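Local coordinates for DNA polymerase III, beta subunit (Eubacterium rectale, PDB 3T0P), which probably acts as the sliding clamp of replication, a ring-shaped head-to-tail homodimer around DNA that tethers DNA polymerases and makes them processive, at residues Leu35-Ala40 with Phe116-Tyr121; Ile43-Asn48 with Ile54-Asp59; Gly66-Asp71 with Ala93-Val98; Ser76-Lys81 with Ala104-Ile109. All blocks are in the same frame, centred on the assembly; numbering follows the deposited sequence.

Contact 1 (Leu35-Ala40 with Phe116-Tyr121); sequences LIDASA and FSYIPY
Leu35 and Asp37 of strand 33-38 meet Phe116 and Tyr118 of the loop that leaves the N-terminal clamp domain. The loop crosses one face of the antiparallel sheet, and four side chains meet there. Leu35 stands over the Phe116 ring. Its CB lies 3.8 Å from the ring centroid and only 2° off the normal, a CH-pi contact over the middle of the face. Leu35 holds CG anti to its backbone N (chi1 -173°), and this carries the two methyls past the ring toward the loop. CD2 then serves two aromatic residues. It touches Phe116 CD2 at 3.7 Å and Tyr118 CZ at 3.5 Å, with the leucine and tyrosine side chains crossing at about a right angle. Met46 and Ile67, on the neighbouring strands, pack against the same tyrosine. The phenol end of Tyr118 reaches Asp37. The carboxylate and ring planes are nearly perpendicular, and OD2 sits at the ring edge. With an alanine at Asp37, the Tyr118 hydroxyl would probably lose its acceptor on the strand, and Ser39 N and OG the acceptor they share. OD1 of Asp37 is gripped twice, by Ser39 OG at 2.7 Å and by Ser39 N at 3.1 Å; the second bond closes an Asx turn. The other oxygen, OD2, accepts from Tyr118 OH at 3.1 Å, with the donor 54° above the carboxylate plane.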
loop_
_atom_site.group_PDB
_atom_site.type_symbol
_atom_site.label_atom_id
_atom_site.label_comp_id
_atom_site.label_asym_id
_atom_site.label_seq_id
_atom_site.Cartn_x
_atom_site.Cartn_y
_atom_site.Cartn_z
ATOM N N LEU B 35 -12.122 25.410 -4.529
ATOM C CA LEU B 35 -13.108 26.401 -4.885
ATOM C C LEU B 35 -14.179 25.807 -5.806
ATOM O O LEU B 35 -13.858 25.143 -6.792
ATOM C CB LEU B 35 -12.453 27.599 -5.582
ATOM C CG LEU B 35 -13.376 28.771 -5.856
ATOM C CD1 LEU B 35 -13.629 29.565 -4.589
ATOM C CD2 LEU B 35 -12.811 29.655 -6.937
ATOM N N ILE B 36 -15.448 26.077 -5.495
ATOM C CA ILE B 36 -16.558 25.743 -6.368
ATOM C C ILE B 36 -17.002 27.076 -6.973
ATOM O O ILE B 36 -17.494 27.943 -6.250
ATOM C CB ILE B 36 -17.726 24.964 -5.715
ATOM C CG1 ILE B 36 -17.243 23.728 -4.924
ATOM C CG2 ILE B 36 -18.785 24.594 -6.771
ATOM C CD1 ILE B 36 -18.271 23.211 -4.001
ATOM N N ASP B 37 -16.748 27.272 -8.272
ATOM C CA ASP B 37 -17.167 28.482 -8.964
ATOM C C ASP B 37 -18.316 28.139 -9.898
ATOM O O ASP B 37 -18.123 27.462 -10.908
ATOM C CB ASP B 37 -15.995 29.134 -9.730
ATOM C CG ASP B 37 -16.295 30.525 -10.282
ATOM O OD1 ASP B 37 -17.470 30.804 -10.607
ATOM O OD2 ASP B 37 -15.357 31.327 -10.398
ATOM N N ALA B 38 -19.513 28.554 -9.521
ATOM C CA ALA B 38 -20.721 28.382 -10.310
ATOM C C ALA B 38 -21.360 29.766 -10.548
ATOM O O ALA B 38 -22.583 29.890 -10.529
ATOM C CB ALA B 38 -21.675 27.459 -9.585
ATOM N N SER B 39 -20.520 30.818 -10.752
ATOM C CA SER B 39 -20.990 32.201 -10.946
ATOM C C SER B 39 -21.476 32.470 -12.370
ATOM O O SER B 39 -22.289 33.369 -12.560
ATOM C CB SER B 39 -19.898 33.198 -10.588
ATOM O OG SER B 39 -18.800 33.033 -11.467
ATOM N N ALA B 40 -20.986 31.716 -13.364
ATOM C CA ALA B 40 -21.385 31.892 -14.763
ATOM C C ALA B 40 -22.381 30.785 -15.199
ATOM O O ALA B 40 -23.424 30.635 -14.565
ATOM C CB ALA B 40 -20.150 31.907 -15.666
ATOM N N PHE B 116 -9.665 33.228 -2.088
ATOM C CA PHE B 116 -9.041 32.300 -3.034
ATOM C C PHE B 116 -8.319 33.043 -4.160
ATOM O O PHE B 116 -8.898 33.926 -4.798
ATOM C CB PHE B 116 -10.100 31.336 -3.628
ATOM C CG PHE B 116 -9.545 30.133 -4.355
ATOM C CD1 PHE B 116 -9.221 28.970 -3.664
ATOM C CD2 PHE B 116 -9.352 30.158 -5.732
ATOM C CE1 PHE B 116 -8.701 27.859 -4.336
ATOM C CE2 PHE B 116 -8.815 29.051 -6.401
ATOM C CZ PHE B 116 -8.504 27.907 -5.700
ATOM N N SER B 117 -7.064 32.656 -4.419
ATOM C CA SER B 117 -6.263 33.214 -5.508
ATOM C C SER B 117 -6.515 32.365 -6.758
ATOM O O SER B 117 -6.108 31.201 -6.822
ATOM C CB SER B 117 -4.787 33.247 -5.132
ATOM O OG SER B 117 -4.069 33.993 -6.097
ATOM N N TYR B 118 -7.269 32.921 -7.708
ATOM C CA TYR B 118 -7.658 32.250 -8.944
ATOM C C TYR B 118 -6.491 31.989 -9.848
ATOM O O TYR B 118 -5.495 32.725 -9.808
ATOM C CB TYR B 118 -8.664 33.106 -9.709
ATOM C CG TYR B 118 -10.086 32.964 -9.237
ATOM C CD1 TYR B 118 -10.499 33.522 -8.026
ATOM C CD2 TYR B 118 -11.043 32.348 -10.034
ATOM C CE1 TYR B 118 -11.816 33.419 -7.597
ATOM C CE2 TYR B 118 -12.369 32.264 -9.628
ATOM C CZ TYR B 118 -12.753 32.814 -8.412
ATOM O OH TYR B 118 -14.054 32.730 -7.984
ATOM N N ILE B 119 -6.620 30.951 -10.692
ATOM C CA ILE B 119 -5.596 30.625 -11.673
ATOM C C ILE B 119 -5.515 31.822 -12.621
ATOM O O ILE B 119 -6.571 32.280 -13.080
ATOM C CB ILE B 119 -5.937 29.307 -12.390
ATOM C CG1 ILE B 119 -5.848 28.093 -11.408
ATOM C CG2 ILE B 119 -5.068 29.130 -13.638
ATOM C CD1 ILE B 119 -6.552 26.846 -11.877
ATOM N N PRO B 120 -4.315 32.407 -12.857
ATOM C CA PRO B 120 -4.250 33.581 -13.744
ATOM C C PRO B 120 -4.623 33.251 -15.184
ATOM O O PRO B 120 -4.540 32.089 -15.605
ATOM C CB PRO B 120 -2.780 33.996 -13.660
ATOM C CG PRO B 120 -2.056 32.737 -13.313
ATOM C CD PRO B 120 -2.971 32.025 -12.377
ATOM N N TYR B 121 -5.033 34.277 -15.935
ATOM C CA TYR B 121 -5.278 34.143 -17.356
ATOM C C TYR B 121 -3.913 33.957 -18.033
ATOM O O TYR B 121 -2.945 34.648 -17.683
ATOM C CB TYR B 121 -6.006 35.386 -17.911
ATOM C CG TYR B 121 -5.938 35.496 -19.420
ATOM C CD1 TYR B 121 -6.804 34.768 -20.233
ATOM C CD2 TYR B 121 -4.968 36.281 -20.037
ATOM C CE1 TYR B 121 -6.720 34.836 -21.623
ATOM C CE2 TYR B 121 -4.878 36.361 -21.427
ATOM C CZ TYR B 121 -5.766 35.647 -22.216
ATOM O OH TYR B 121 -5.682 35.723 -23.587
#

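Contact 2 (Ile43-Asn48 with Ile54-Asp59); sequences IKLMAN and IETIID. With EDO (1,2-ethanediol), chain X; ACT (acetate ion), chain S.
Backbone hydrogen bonds tie Leu45 to Thr56 and Ala47 to Ile54, both as antiparallel hydrogen-bonded pairs. Leu45 N gives to Thr56 O at 2.8 Å, and Thr56 N returns a bond to Leu45 O at 3.0 Å. At the far end a water accepts from Ile43 N and donates to Ile58 O. Lys44, Met46, Glu55 and Ile57 share one face. Lys44 bends at chi3 (102°) and lays its CE 3.6 Å from Glu55 CD. The charges stay beyond a salt bridge, with Lys44 NZ 4.2 Å from Glu55 OE2. Ile57 CD1 presses tightly on Lys44 CG at 3.5 Å. The selenomethionine Met46 runs alongside Glu55, pointing the same way. A leucine in place of Glu55 would probably leave Lys44 without its nearby opposite charge. On the other face Leu45 CG meets Ile58 CG1 at 3.7 Å, and Ile43 CG2 meets Ile58 CB at 4.0 Å. Helix 8-18 covers Leu45, Ile54 and Thr56 on this side. Thr56 OG1 bonds to Thr231 and Asn230, on the next strand of the sheet and just before it. This is a beta hairpin of the N-terminal clamp domain, one face packed on a helix, at the seam where its sheet continues into the central domain.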
loop_
_atom_site.group_PDB
_atom_site.type_symbol
_atom_site.label_atom_id
_atom_site.label_comp_id
_atom_site.label_asym_id
_atom_site.label_seq_id
_atom_site.Cartn_x
_atom_site.Cartn_y
_atom_site.Cartn_z
ATOM N N ILE B 43 -20.041 24.734 -13.972
ATOM C CA ILE B 43 -19.624 24.379 -12.616
ATOM C C ILE B 43 -18.157 24.074 -12.720
ATOM O O ILE B 43 -17.749 23.117 -13.381
ATOM C CB ILE B 43 -20.426 23.240 -11.955
ATOM C CG1 ILE B 43 -21.921 23.607 -11.861
ATOM C CG2 ILE B 43 -19.816 22.886 -10.571
ATOM C CD1 ILE B 43 -22.851 22.406 -11.674
ATOM N N LYS B 44 -17.364 24.909 -12.080
ATOM C CA LYS B 44 -15.920 24.823 -12.122
ATOM C C LYS B 44 -15.372 24.499 -10.743
ATOM O O LYS B 44 -15.708 25.193 -9.787
ATOM C CB LYS B 44 -15.379 26.186 -12.615
ATOM C CG LYS B 44 -14.225 26.154 -13.597
ATOM C CD LYS B 44 -14.165 27.458 -14.443
ATOM C CE LYS B 44 -13.100 28.441 -13.978
ATOM N NZ LYS B 44 -13.286 29.842 -14.491
ATOM N N LEU B 45 -14.539 23.446 -10.634
ATOM C CA LEU B 45 -13.812 23.125 -9.413
ATOM C C LEU B 45 -12.425 23.637 -9.591
ATOM O O LEU B 45 -11.884 23.508 -10.681
ATOM C CB LEU B 45 -13.776 21.634 -9.097
ATOM C CG LEU B 45 -15.067 20.962 -8.701
ATOM C CD1 LEU B 45 -14.798 19.540 -8.279
ATOM C CD2 LEU B 45 -15.801 21.723 -7.603
HETATM N N MSE B 46 -11.819 24.180 -8.543
HETATM C CA MSE B 46 -10.481 24.757 -8.664
HETATM C C MSE B 46 -9.668 24.588 -7.391
HETATM O O MSE B 46 -10.194 24.756 -6.292
HETATM C CB MSE B 46 -10.628 26.250 -8.991
HETATM C CG MSE B 46 -9.364 26.910 -9.505
HETATM SE SE MSE B 46 -9.647 28.847 -9.961
HETATM C CE MSE B 46 -11.394 28.733 -10.869
ATOM N N ALA B 47 -8.386 24.256 -7.551
ATOM C CA ALA B 47 -7.396 24.211 -6.486
ATOM C C ALA B 47 -6.132 24.911 -6.974
ATOM O O ALA B 47 -5.754 24.779 -8.146
ATOM C CB ALA B 47 -7.110 22.801 -6.042
ATOM N N ASN B 48 -5.564 25.769 -6.125
ATOM C CA ASN B 48 -4.376 26.529 -6.482
ATOM C C ASN B 48 -3.431 26.649 -5.305
ATOM O O ASN B 48 -3.845 27.117 -4.250
ATOM C CB ASN B 48 -4.771 27.919 -6.996
ATOM C CG ASN B 48 -3.629 28.692 -7.578
ATOM O OD1 ASN B 48 -2.571 28.147 -7.893
ATOM N ND2 ASN B 48 -3.818 29.987 -7.737
ATOM N N ILE B 54 -5.107 23.769 -10.775
ATOM C CA ILE B 54 -5.871 22.758 -11.496
ATOM C C ILE B 54 -7.323 23.210 -11.454
ATOM O O ILE B 54 -7.858 23.575 -10.405
ATOM C CB ILE B 54 -5.679 21.273 -11.055
ATOM C CG1 ILE B 54 -4.192 20.875 -10.999
ATOM C CG2 ILE B 54 -6.436 20.326 -12.011
ATOM C CD1 ILE B 54 -3.926 19.517 -10.380
ATOM N N GLU B 55 -7.957 23.125 -12.612
ATOM C CA GLU B 55 -9.322 23.524 -12.905
ATOM C C GLU B 55 -10.011 22.414 -13.653
ATOM O O GLU B 55 -9.426 21.824 -14.561
ATOM C CB GLU B 55 -9.224 24.751 -13.800
ATOM C CG GLU B 55 -10.360 25.736 -13.762
ATOM C CD GLU B 55 -9.982 26.882 -14.675
ATOM O OE1 GLU B 55 -10.012 26.686 -15.913
ATOM O OE2 GLU B 55 -9.527 27.926 -14.154
ATOM N N THR B 56 -11.257 22.139 -13.309
ATOM C CA THR B 56 -12.005 21.087 -13.979
ATOM C C THR B 56 -13.481 21.500 -14.024
ATOM O O THR B 56 -13.961 22.238 -13.146
ATOM C CB THR B 56 -11.711 19.710 -13.324
ATOM O OG1 THR B 56 -11.966 18.661 -14.254
ATOM C CG2 THR B 56 -12.466 19.481 -12.033
ATOM N N ILE B 57 -14.169 21.106 -15.109
ATOM C CA ILE B 57 -15.578 21.429 -15.315
ATOM C C ILE B 57 -16.402 20.215 -14.930
ATOM O O ILE B 57 -16.104 19.097 -15.372
ATOM C CB ILE B 57 -15.887 21.921 -16.755
ATOM C CG1 ILE B 57 -15.108 23.226 -17.112
ATOM C CG2 ILE B 57 -17.400 22.094 -17.003
ATOM C CD1 ILE B 57 -15.538 24.533 -16.365
ATOM N N ILE B 58 -17.394 20.435 -14.065
ATOM C CA ILE B 58 -18.314 19.393 -13.584
ATOM C C ILE B 58 -19.640 19.560 -14.288
ATOM O O ILE B 58 -20.168 20.675 -14.345
ATOM C CB ILE B 58 -18.491 19.429 -12.036
ATOM C CG1 ILE B 58 -17.144 19.403 -11.291
ATOM C CG2 ILE B 58 -19.426 18.343 -11.525
ATOM C CD1 ILE B 58 -16.160 18.275 -11.681
ATOM N N ASP B 59 -20.167 18.460 -14.859
ATOM C CA ASP B 59 -21.501 18.491 -15.468
ATOM C C ASP B 59 -22.500 18.553 -14.332
ATOM O O ASP B 59 -22.327 17.876 -13.319
ATOM C CB ASP B 59 -21.751 17.274 -16.383
ATOM C CG ASP B 59 -20.960 17.292 -17.688
ATOM O OD1 ASP B 59 -21.114 18.268 -18.468
ATOM O OD2 ASP B 59 -20.205 16.321 -17.941
HETATM C C1 EDO X . -11.953 23.656 -19.353
HETATM O O1 EDO X . -11.102 22.499 -19.259
HETATM C C2 EDO X . -11.629 24.663 -18.250
HETATM O O2 EDO X . -11.381 23.980 -17.014
HETATM C C ACT S . -0.934 29.263 -10.845
HETATM O O ACT S . -1.390 29.994 -9.958
HETATM O OXT ACT S . -1.434 28.189 -10.983
HETATM C CH3 ACT S . 0.176 29.673 -11.775
HETATM O O HOH W 1 -21.114 22.759 -15.823
#

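Contact 3 (Gly66-Asp71 with Ala93-Val98); sequences GIIALD and ASFKTV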
loop_
_atom_site.group_PDB
_atom_site.type_symbol
_atom_site.label_atom_id
_atom_site.label_comp_id
_atom_site.label_asym_id
_atom_site.label_seq_id
_atom_site.Cartn_x
_atom_site.Cartn_y
_atom_site.Cartn_z
ATOM N N GLY B 66 -23.282 31.073 -7.723
ATOM C CA GLY B 66 -22.511 31.371 -6.527
ATOM C C GLY B 66 -21.149 30.746 -6.503
ATOM O O GLY B 66 -20.783 29.981 -7.398
ATOM N N ILE B 67 -20.382 31.121 -5.479
ATOM C CA ILE B 67 -19.009 30.686 -5.247
ATOM C C ILE B 67 -18.836 30.350 -3.770
ATOM O O ILE B 67 -19.322 31.084 -2.912
ATOM C CB ILE B 67 -17.972 31.770 -5.714
ATOM C CG1 ILE B 67 -18.129 32.117 -7.214
ATOM C CG2 ILE B 67 -16.544 31.321 -5.440
ATOM C CD1 ILE B 67 -17.385 33.397 -7.699
ATOM N N ILE B 68 -18.098 29.275 -3.480
ATOM C CA ILE B 68 -17.737 28.855 -2.129
ATOM C C ILE B 68 -16.398 28.108 -2.183
ATOM O O ILE B 68 -16.109 27.464 -3.190
ATOM C CB ILE B 68 -18.868 27.984 -1.448
ATOM C CG1 ILE B 68 -18.700 27.919 0.080
ATOM C CG2 ILE B 68 -18.984 26.557 -2.016
ATOM C CD1 ILE B 68 -19.469 28.939 0.812
ATOM N N ALA B 69 -15.617 28.175 -1.092
ATOM C CA ALA B 69 -14.394 27.400 -0.866
ATOM C C ALA B 69 -14.682 26.419 0.245
ATOM O O ALA B 69 -15.194 26.811 1.279
ATOM C CB ALA B 69 -13.214 28.298 -0.496
ATOM N N LEU B 70 -14.413 25.147 0.021
ATOM C CA LEU B 70 -14.645 24.090 1.009
ATOM C C LEU B 70 -13.354 23.393 1.285
ATOM O O LEU B 70 -12.548 23.253 0.366
ATOM C CB LEU B 70 -15.689 23.080 0.501
ATOM C CG LEU B 70 -17.085 23.608 0.199
ATOM C CD1 LEU B 70 -17.976 22.497 -0.387
ATOM C CD2 LEU B 70 -17.724 24.212 1.432
ATOM N N ASP B 71 -13.150 22.931 2.538
ATOM C CA ASP B 71 -11.964 22.179 2.918
ATOM C C ASP B 71 -11.841 21.000 1.967
ATOM O O ASP B 71 -12.784 20.233 1.855
ATOM C CB ASP B 71 -12.041 21.702 4.385
ATOM C CG ASP B 71 -10.799 20.920 4.781
ATOM O OD1 ASP B 71 -9.754 21.557 5.035
ATOM O OD2 ASP B 71 -10.837 19.669 4.723
ATOM N N ALA B 93 -25.311 33.059 3.062
ATOM C CA ALA B 93 -24.408 34.211 3.203
ATOM C C ALA B 93 -23.369 34.023 4.319
ATOM O O ALA B 93 -22.255 34.547 4.203
ATOM C CB ALA B 93 -25.209 35.477 3.440
ATOM N N SER B 94 -23.713 33.247 5.363
ATOM C CA SER B 94 -22.835 32.956 6.496
ATOM C C SER B 94 -21.842 31.821 6.167
ATOM O O SER B 94 -21.073 31.402 7.035
ATOM C CB SER B 94 -23.674 32.589 7.716
ATOM O OG SER B 94 -24.370 31.368 7.526
ATOM N N PHE B 95 -21.888 31.313 4.919
ATOM C CA PHE B 95 -21.035 30.263 4.347
ATOM C C PHE B 95 -21.350 28.865 4.894
ATOM O O PHE B 95 -20.594 27.932 4.631
ATOM C CB PHE B 95 -19.524 30.596 4.459
ATOM C CG PHE B 95 -19.218 31.933 3.832
ATOM C CD1 PHE B 95 -19.433 32.146 2.472
ATOM C CD2 PHE B 95 -18.816 33.010 4.614
ATOM C CE1 PHE B 95 -19.221 33.407 1.901
ATOM C CE2 PHE B 95 -18.595 34.268 4.042
ATOM C CZ PHE B 95 -18.809 34.461 2.692
ATOM N N LYS B 96 -22.499 28.701 5.580
ATOM C CA LYS B 96 -22.979 27.396 6.025
ATOM C C LYS B 96 -23.358 26.631 4.751
ATOM O O LYS B 96 -24.053 27.167 3.882
ATOM C CB LYS B 96 -24.159 27.527 7.007
ATOM N N THR B 97 -22.808 25.428 4.600
ATOM C CA THR B 97 -22.991 24.606 3.421
ATOM C C THR B 97 -23.692 23.303 3.784
ATOM O O THR B 97 -23.290 22.591 4.715
ATOM C CB THR B 97 -21.608 24.356 2.757
ATOM O OG1 THR B 97 -21.001 25.620 2.487
ATOM C CG2 THR B 97 -21.706 23.564 1.440
ATOM N N VAL B 98 -24.723 22.980 2.998
ATOM C CA VAL B 98 -25.463 21.723 3.084
ATOM C C VAL B 98 -25.175 20.920 1.824
ATOM O O VAL B 98 -25.345 21.414 0.707
ATOM C CB VAL B 98 -26.987 21.891 3.293
ATOM C CG1 VAL B 98 -27.600 20.573 3.750
ATOM C CG2 VAL B 98 -27.289 23.005 4.289
#
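Ile68 and Leu70 of strand 66-71 face Phe95 and Thr97 across the interior of the N-terminal clamp domain. The two segments belong to different antiparallel sheets, so this is sheet-to-sheet packing. Ile68 CD1 comes in at the edge of the Phe95 ring, near its plane, 3.6 Å from Phe95 CD1. In Ile68, CG1 is anti to the backbone N (chi1 -162°), and the turn at chi2 (94°) then brings CD1 to Phe95. The two side chains slide past each other in opposite directions. Leu70 and Thr97 instead reach toward each other tip to tip, Leu70 CD2 lying 3.7 Å from Thr97 OG1. The contact is apolar apart from this hydroxyl. Around it, Ile108 packs on both Leu70 and Thr97, Ile89 and Thr91 touch Thr97, and Met2 and Thr91 touch Ile68. The turn before strand 96-101 places the aromatic residue. Phe95 has a positive phi, and Asp92 OD1 accepts from both Ser94 OG and Lys96 N. Ala93 O stands over the centre of one face of the Phe95 ring, 3.6 Å above its plane. The threonine hydroxyl is also held from its own segment: Thr97 OG1 donates to Phe95 O at 3.2 Å, from 50° out of the carbonyl plane.

Contact 4 (Ser76-Lys81 with Ala104-Ile109); sequences SEIVRK and AKFNII
Helix 72-81 passes over strand 104-109 with Ile78 and Phe106 nearest, their CA atoms 8.0 Å apart. Ile78 carries the contact from the helix. Its side chain and that of Phe106 slide past each other in opposite directions, with the isoleucine over the face of the ring. Ile78 CG1 is 4.2 Å from the Phe106 centroid and 12° off the normal, a CH-pi contact. The two branches divide the ring between them. CG2 touches Phe106 CD2 at 3.8 Å, toward one side, while CD1 lies near Phe106 CG at 4.0 Å and goes on to Ile108. CG1 is anti to the carbonyl carbon (chi1 -70°) and chi2 is extended (175°). This carries CD1 along the strand until it meets Ile108 CG2 at 4.1 Å. Ile99 of the adjoining strand also packs on Ile78 and Ile108, while Leu273 of the second subunit packs on Ile78 and Met303 of that subunit on Phe106. Glu77 makes a salt bridge to Lys276 of the second subunit, and residues 104-107 pair antiparallel with a strand of that subunit, so the sheet runs on from chain to chain. Within the helix, Glu77 also makes a long salt bridge to Lys81. This helix-on-sheet packing beside a strand that continues across the interface is characteristic of the closed ring of a sliding clamp.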
loop_
_atom_site.group_PDB
_atom_site.type_symbol
_atom_site.label_atom_id
_atom_site.label_comp_id
_atom_site.label_asym_id
_atom_site.label_seq_id
_atom_site.Cartn_x
_atom_site.Cartn_y
_atom_site.Cartn_z
ATOM N N SER B 76 -13.873 16.195 -0.286
ATOM C CA SER B 76 -13.598 14.986 -1.054
ATOM C C SER B 76 -14.091 13.728 -0.317
ATOM O O SER B 76 -14.684 12.856 -0.947
ATOM C CB SER B 76 -12.110 14.858 -1.379
ATOM O OG SER B 76 -11.326 14.974 -0.209
ATOM N N GLU B 77 -13.868 13.638 1.000
ATOM C CA GLU B 77 -14.300 12.476 1.781
ATOM C C GLU B 77 -15.833 12.400 1.787
ATOM O O GLU B 77 -16.380 11.312 1.652
ATOM C CB GLU B 77 -13.729 12.523 3.199
ATOM C CG GLU B 77 -13.564 11.155 3.825
ATOM C CD GLU B 77 -12.479 11.034 4.881
ATOM O OE1 GLU B 77 -11.370 11.573 4.655
ATOM O OE2 GLU B 77 -12.716 10.344 5.901
ATOM N N ILE B 78 -16.528 13.560 1.828
ATOM C CA ILE B 78 -17.994 13.587 1.780
ATOM C C ILE B 78 -18.452 13.014 0.437
ATOM O O ILE B 78 -19.214 12.059 0.432
ATOM C CB ILE B 78 -18.593 14.994 2.046
ATOM C CG1 ILE B 78 -18.397 15.409 3.515
ATOM C CG2 ILE B 78 -20.082 15.069 1.652
ATOM C CD1 ILE B 78 -18.846 16.828 3.878
ATOM N N VAL B 79 -17.919 13.547 -0.680
ATOM C CA VAL B 79 -18.303 13.203 -2.048
ATOM C C VAL B 79 -18.036 11.732 -2.316
ATOM O O VAL B 79 -18.898 11.048 -2.862
ATOM C CB VAL B 79 -17.623 14.150 -3.077
ATOM C CG1 VAL B 79 -17.797 13.644 -4.504
ATOM C CG2 VAL B 79 -18.178 15.566 -2.949
ATOM N N ARG B 80 -16.873 11.234 -1.868
ATOM C CA ARG B 80 -16.420 9.847 -2.024
ATOM C C ARG B 80 -17.285 8.830 -1.249
ATOM O O ARG B 80 -17.338 7.660 -1.643
ATOM C CB ARG B 80 -14.966 9.727 -1.550
ATOM C CG ARG B 80 -14.195 8.571 -2.163
ATOM C CD ARG B 80 -12.717 8.671 -1.864
ATOM N NE ARG B 80 -12.102 9.853 -2.476
ATOM C CZ ARG B 80 -11.513 10.821 -1.784
ATOM N NH1 ARG B 80 -11.447 10.752 -0.456
ATOM N NH2 ARG B 80 -10.968 11.854 -2.411
ATOM N N LYS B 81 -17.897 9.253 -0.127
ATOM C CA LYS B 81 -18.731 8.394 0.712
ATOM C C LYS B 81 -20.244 8.595 0.527
ATOM O O LYS B 81 -21.011 7.804 1.061
ATOM C CB LYS B 81 -18.328 8.553 2.181
ATOM C CG LYS B 81 -16.935 7.976 2.424
ATOM C CD LYS B 81 -16.628 7.832 3.889
ATOM C CE LYS B 81 -15.324 7.115 4.139
ATOM N NZ LYS B 81 -14.892 7.324 5.543
ATOM N N ALA B 104 -29.406 11.378 2.964
ATOM C CA ALA B 104 -28.262 11.804 3.758
ATOM C C ALA B 104 -27.991 13.290 3.563
ATOM O O ALA B 104 -28.181 13.839 2.469
ATOM C CB ALA B 104 -27.046 10.980 3.386
ATOM N N LYS B 105 -27.545 13.944 4.634
ATOM C CA LYS B 105 -27.327 15.376 4.660
ATOM C C LYS B 105 -26.124 15.730 5.540
ATOM O O LYS B 105 -26.017 15.228 6.655
ATOM C CB LYS B 105 -28.626 16.013 5.210
ATOM C CG LYS B 105 -28.767 17.501 5.064
ATOM C CD LYS B 105 -30.146 17.935 5.555
ATOM C CE LYS B 105 -30.123 18.788 6.810
ATOM N NZ LYS B 105 -29.853 17.989 8.037
ATOM N N PHE B 106 -25.212 16.570 5.022
ATOM C CA PHE B 106 -24.039 17.053 5.747
ATOM C C PHE B 106 -24.109 18.543 5.912
ATOM O O PHE B 106 -24.374 19.242 4.936
ATOM C CB PHE B 106 -22.731 16.703 5.019
ATOM C CG PHE B 106 -22.297 15.276 5.188
ATOM C CD1 PHE B 106 -21.518 14.896 6.274
ATOM C CD2 PHE B 106 -22.698 14.300 4.281
ATOM C CE1 PHE B 106 -21.140 13.575 6.442
ATOM C CE2 PHE B 106 -22.318 12.975 4.447
ATOM C CZ PHE B 106 -21.517 12.623 5.511
ATOM N N ASN B 107 -23.867 19.050 7.125
ATOM C CA ASN B 107 -23.789 20.497 7.349
ATOM C C ASN B 107 -22.355 20.813 7.695
ATOM O O ASN B 107 -21.799 20.210 8.622
ATOM C CB ASN B 107 -24.758 20.978 8.421
ATOM C CG ASN B 107 -26.193 20.668 8.098
ATOM O OD1 ASN B 107 -26.883 21.446 7.441
ATOM N ND2 ASN B 107 -26.654 19.490 8.499
ATOM N N ILE B 108 -21.702 21.642 6.853
ATOM C CA ILE B 108 -20.320 22.070 7.063
ATOM C C ILE B 108 -20.271 23.589 6.881
ATOM O O ILE B 108 -21.284 24.197 6.542
ATOM C CB ILE B 108 -19.266 21.311 6.186
ATOM C CG1 ILE B 108 -19.539 21.475 4.664
ATOM C CG2 ILE B 108 -19.125 19.834 6.623
ATOM C CD1 ILE B 108 -18.470 20.938 3.770
ATOM N N ILE B 109 -19.112 24.193 7.149
ATOM C CA ILE B 109 -18.917 25.628 7.008
ATOM C C ILE B 109 -17.843 25.856 5.940
ATOM O O ILE B 109 -16.772 25.248 5.995
ATOM C CB ILE B 109 -18.597 26.335 8.365
ATOM C CG1 ILE B 109 -17.488 25.612 9.175
ATOM C CG2 ILE B 109 -19.868 26.518 9.212
#

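Overall arrangement
All four contacts lie in the N-terminal domain of the clamp. Contacts 1 and 2 are neighbours, with centres about 8 Å apart. Both reach the sheet that holds strands 66-71, 33-38, 43-48 and 52-58, contact 1 through strand 33-38. Contact 3 starts from strand 66-71 of this sheet and crosses to the five-stranded one. Contact 4 packs helix 72-81 on strand 104-109, an edge strand of that second sheet within this chain. Its centre is about 13 Å from that of contact 3. Along the chain contact 1 spans the other three. Contact 2 closes before contacts 3 and 4 open, and these two interleave. The series runs from the sheet that continues into the central domain, through the domain interior, to the subunit interface that closes the ring.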